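Local coordinates for chaperone protein gp12 (Lactococcus phage p2, PDB 3D8L) that probably acts as a chaperone for the tape measure protein, which it might help to keep in solution while the phage tail is assembled, at residues 11-17 and 43-48. The protein carries 1 engineered substitution. Residues are numbered along the deposited sequence; the frame is centred on the assembly and turned at random.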
ATOM      1  N   PHE A  11      -5.069  -6.047  21.246  1.00 63.50           N
ATOM      2  CA  PHE A  11      -4.467  -4.953  22.000  1.00 63.12           C
ATOM      3  C   PHE A  11      -5.080  -4.759  23.399  1.00 63.22           C
ATOM      4  O   PHE A  11      -4.369  -4.425  24.366  1.00 63.25           O
ATOM      5  CB  PHE A  11      -4.576  -3.642  21.240  1.00 63.12           C
ATOM      6  CG  PHE A  11      -3.919  -2.489  21.957  1.00 62.95           C
ATOM      7  CD1 PHE A  11      -2.585  -2.179  21.712  1.00 63.12           C
ATOM      8  CD2 PHE A  11      -4.611  -1.773  22.908  1.00 61.27           C
ATOM      9  CE1 PHE A  11      -1.975  -1.155  22.362  1.00 63.72           C
ATOM     10  CE2 PHE A  11      -4.016  -0.737  23.573  1.00 62.80           C
ATOM     11  CZ  PHE A  11      -2.698  -0.415  23.310  1.00 64.13           C
ATOM     12  N   LYS A  12      -6.393  -4.941  23.507  1.00 62.75           N
ATOM     13  CA  LYS A  12      -7.027  -4.828  24.805  1.00 62.62           C
ATOM     14  C   LYS A  12      -6.704  -6.037  25.671  1.00 62.48           C
ATOM     15  O   LYS A  12      -6.411  -5.894  26.862  1.00 62.62           O
ATOM     16  CB  LYS A  12      -8.529  -4.707  24.678  1.00 62.62           C
ATOM     17  CG  LYS A  12      -9.116  -4.049  25.868  1.00 62.21           C
ATOM     18  CD  LYS A  12     -10.591  -4.331  25.949  1.00 64.10           C
ATOM     19  CE  LYS A  12     -11.319  -3.194  26.703  1.00 66.03           C
ATOM     20  NZ  LYS A  12     -10.421  -2.660  27.798  1.00 67.21           N
ATOM     21  N   MET A  13      -6.762  -7.232  25.088  1.00 61.98           N
ATOM     22  CA  MET A  13      -6.493  -8.433  25.867  1.00 61.49           C
ATOM     23  C   MET A  13      -5.063  -8.375  26.391  1.00 62.06           C
ATOM     24  O   MET A  13      -4.761  -8.987  27.404  1.00 62.95           O
ATOM     25  CB  MET A  13      -6.674  -9.704  25.025  1.00 61.23           C
ATOM     26  CG  MET A  13      -8.086  -9.997  24.581  1.00 60.20           C
ATOM     27  SD  MET A  13      -8.129 -11.201  23.254  1.00 58.00           S
ATOM     28  CE  MET A  13      -9.878 -11.586  23.346  1.00 59.40           C
ATOM     29  N   ILE A  14      -4.182  -7.655  25.703  1.00 62.22           N
ATOM     30  CA  ILE A  14      -2.773  -7.709  26.023  1.00 62.61           C
ATOM     31  C   ILE A  14      -2.402  -6.646  27.059  1.00 62.99           C
ATOM     32  O   ILE A  14      -1.713  -6.934  28.041  1.00 62.72           O
ATOM     33  CB  ILE A  14      -1.901  -7.524  24.749  1.00 62.77           C
ATOM     34  CG1 ILE A  14      -2.147  -8.674  23.756  1.00 63.79           C
ATOM     35  CG2 ILE A  14      -0.396  -7.529  25.108  1.00 62.54           C
ATOM     36  CD1 ILE A  14      -1.477  -8.488  22.371  1.00 62.81           C
ATOM     37  N   THR A  15      -2.845  -5.418  26.818  1.00 63.08           N
ATOM     38  CA  THR A  15      -2.396  -4.283  27.586  1.00 63.14           C
ATOM     39  C   THR A  15      -3.404  -3.856  28.614  1.00 63.34           C
ATOM     40  O   THR A  15      -3.121  -2.995  29.438  1.00 63.54           O
ATOM     41  CB  THR A  15      -2.215  -3.072  26.686  1.00 63.33           C
ATOM     42  OG1 THR A  15      -3.505  -2.585  26.302  1.00 64.04           O
ATOM     43  CG2 THR A  15      -1.388  -3.405  25.449  1.00 63.14           C
ATOM     44  N   GLY A  16      -4.605  -4.408  28.535  1.00 64.03           N
ATOM     45  CA  GLY A  16      -5.688  -4.019  29.423  1.00 64.31           C
ATOM     46  C   GLY A  16      -6.309  -2.683  29.065  1.00 64.78           C
ATOM     47  O   GLY A  16      -7.255  -2.247  29.736  1.00 64.99           O
ATOM     48  N   LYS A  17      -5.808  -2.033  28.008  1.00 65.31           N
ATOM     49  CA  LYS A  17      -6.316  -0.720  27.592  1.00 65.86           C
ATOM     50  C   LYS A  17      -6.884  -0.681  26.168  1.00 65.71           C
ATOM     51  O   LYS A  17      -6.450  -1.425  25.299  1.00 66.11           O
ATOM     52  CB  LYS A  17      -5.230   0.324  27.777  1.00 65.99           C
ATOM     53  CG  LYS A  17      -5.042   0.648  29.246  1.00 67.92           C
ATOM     54  CD  LYS A  17      -4.556   2.065  29.500  1.00 67.95           C
ATOM     55  CE  LYS A  17      -5.035   2.516  30.881  1.00 69.47           C
ATOM     56  NZ  LYS A  17      -4.586   3.921  31.178  1.00 71.82           N
ATOM     57  N   PHE A  43       3.784   2.554  25.398  1.00 63.01           N
ATOM     58  CA  PHE A  43       2.705   1.627  25.755  1.00 63.34           C
ATOM     59  C   PHE A  43       2.033   1.206  24.472  1.00 63.64           C
ATOM     60  O   PHE A  43       1.931   0.011  24.213  1.00 64.47           O
ATOM     61  CB  PHE A  43       1.711   2.303  26.683  1.00 63.20           C
ATOM     62  CG  PHE A  43       0.690   1.405  27.287  1.00 62.59           C
ATOM     63  CD1 PHE A  43       0.747   1.098  28.659  1.00 63.27           C
ATOM     64  CD2 PHE A  43      -0.393   0.963  26.546  1.00 63.24           C
ATOM     65  CE1 PHE A  43      -0.262   0.320  29.301  1.00 63.24           C
ATOM     66  CE2 PHE A  43      -1.418   0.168  27.160  1.00 64.69           C
ATOM     67  CZ  PHE A  43      -1.349  -0.152  28.554  1.00 63.14           C
ATOM     68  N   VAL A  44       1.637   2.177  23.643  1.00 63.55           N
ATOM     69  CA  VAL A  44       0.902   1.848  22.418  1.00 63.27           C
ATOM     70  C   VAL A  44       1.811   1.161  21.417  1.00 63.41           C
ATOM     71  O   VAL A  44       1.456   0.122  20.908  1.00 63.84           O
ATOM     72  CB  VAL A  44       0.272   3.069  21.778  1.00 63.22           C
ATOM     73  CG1 VAL A  44      -0.451   2.653  20.536  1.00 62.68           C
ATOM     74  CG2 VAL A  44      -0.668   3.759  22.764  1.00 62.12           C
ATOM     75  N   GLN A  45       2.993   1.723  21.180  1.00 63.43           N
ATOM     76  CA  GLN A  45       3.980   1.128  20.280  1.00 63.44           C
ATOM     77  C   GLN A  45       4.156  -0.374  20.512  1.00 63.82           C
ATOM     78  O   GLN A  45       4.040  -1.182  19.573  1.00 63.83           O
ATOM     79  CB  GLN A  45       5.343   1.826  20.410  1.00 62.93           C
ATOM     80  CG  GLN A  45       6.349   1.255  19.428  1.00 63.12           C
ATOM     81  CD  GLN A  45       7.678   1.989  19.336  1.00 62.29           C
ATOM     82  OE1 GLN A  45       8.401   1.815  18.358  1.00 59.00           O
ATOM     83  NE2 GLN A  45       8.022   2.776  20.356  1.00 61.12           N
ATOM     84  N   TYR A  46       4.439  -0.752  21.752  1.00 64.46           N
ATOM     85  CA  TYR A  46       4.808  -2.160  22.033  1.00 64.86           C
ATOM     86  C   TYR A  46       3.576  -3.002  22.049  1.00 65.27           C
ATOM     87  O   TYR A  46       3.616  -4.141  21.576  1.00 66.05           O
ATOM     88  CB  TYR A  46       5.553  -2.335  23.364  1.00 65.03           C
ATOM     89  CG  TYR A  46       6.143  -3.708  23.596  1.00 64.70           C
ATOM     90  CD1 TYR A  46       6.764  -4.412  22.582  1.00 65.84           C
ATOM     91  CD2 TYR A  46       6.126  -4.283  24.855  1.00 66.07           C
ATOM     92  CE1 TYR A  46       7.322  -5.670  22.818  1.00 65.25           C
ATOM     93  CE2 TYR A  46       6.652  -5.546  25.082  1.00 64.88           C
ATOM     94  CZ  TYR A  46       7.250  -6.223  24.058  1.00 64.53           C
ATOM     95  OH  TYR A  46       7.803  -7.452  24.280  1.00 64.84           O
ATOM     96  N   GLY A  47       2.493  -2.427  22.581  1.00 65.02           N
ATOM     97  CA  GLY A  47       1.170  -3.072  22.603  1.00 64.78           C
ATOM     98  C   GLY A  47       0.641  -3.395  21.221  1.00 64.60           C
ATOM     99  O   GLY A  47       0.154  -4.495  20.968  1.00 64.48           O
ATOM    100  N   LEU A  48       0.769  -2.429  20.321  1.00 64.57           N
ATOM    101  CA  LEU A  48       0.337  -2.586  18.932  1.00 64.15           C
ATOM    102  C   LEU A  48       1.261  -3.601  18.248  1.00 63.94           C
ATOM    103  O   LEU A  48       0.800  -4.444  17.476  1.00 63.25           O
ATOM    104  CB  LEU A  48       0.384  -1.233  18.202  1.00 63.71           C
ATOM    105  CG  LEU A  48      -0.729  -0.944  17.220  1.00 63.73           C
ATOM    106  CD1 LEU A  48      -0.418   0.314  16.407  1.00 63.20           C
ATOM    107  CD2 LEU A  48      -0.919  -2.144  16.311  1.00 64.62           C
TER
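Phe11 drives its ring into helix 37-53 as a knob among Phe43, Val44, Gly47 and Leu48, with CD1 lying 3.5 Å from Gly47 C. Its CG stands anti to the backbone N (chi1 -178°), which carries the ring toward helix 37-53 and lets its edge meet the backbone there, with Leu48 N in the ring plane. Gly47 has no side chain, and the Phe11 ring and the Thr15 CG2 methyl come down directly on its backbone. That methyl lies over the outer part of one face of the Phe11 ring and also meets Gly47 CA at 3.8 Å. The two short helical segments run at 114° to each other, and the CA atoms of Phe11 and Gly47 approach to 6.0 Å.

Phe43 returns the gesture, reaching across to the end of helix 7-15. Its CE2 comes against Thr15 CB, while Phe11 CZ lies 4.1 Å from Phe43 CE2, at the edge of the Phe43 ring. Phe64, on helix 57-70, meets the same ring edge-to-face. Toward solvent the contact thins out: beyond Gly16, where the chain leaves the helix with positive phi, exposed Lys17 passes Phe43 at about a right angle, and its aliphatic part touches, Lys17 CG to Phe43 CZ at 3.8 Å.

Thr15 OG1 bonds to Phe11 O at 2.8 Å and accepts from Lys17 N at 2.9 Å in an ST turn. Both bonds stay within segment 11-17, although OG1 also lies against the Phe43 ring. Helix 7-15 therefore packs on helix 37-53 through van der Waals contact of aromatic and methyl groups with side chains and backbone.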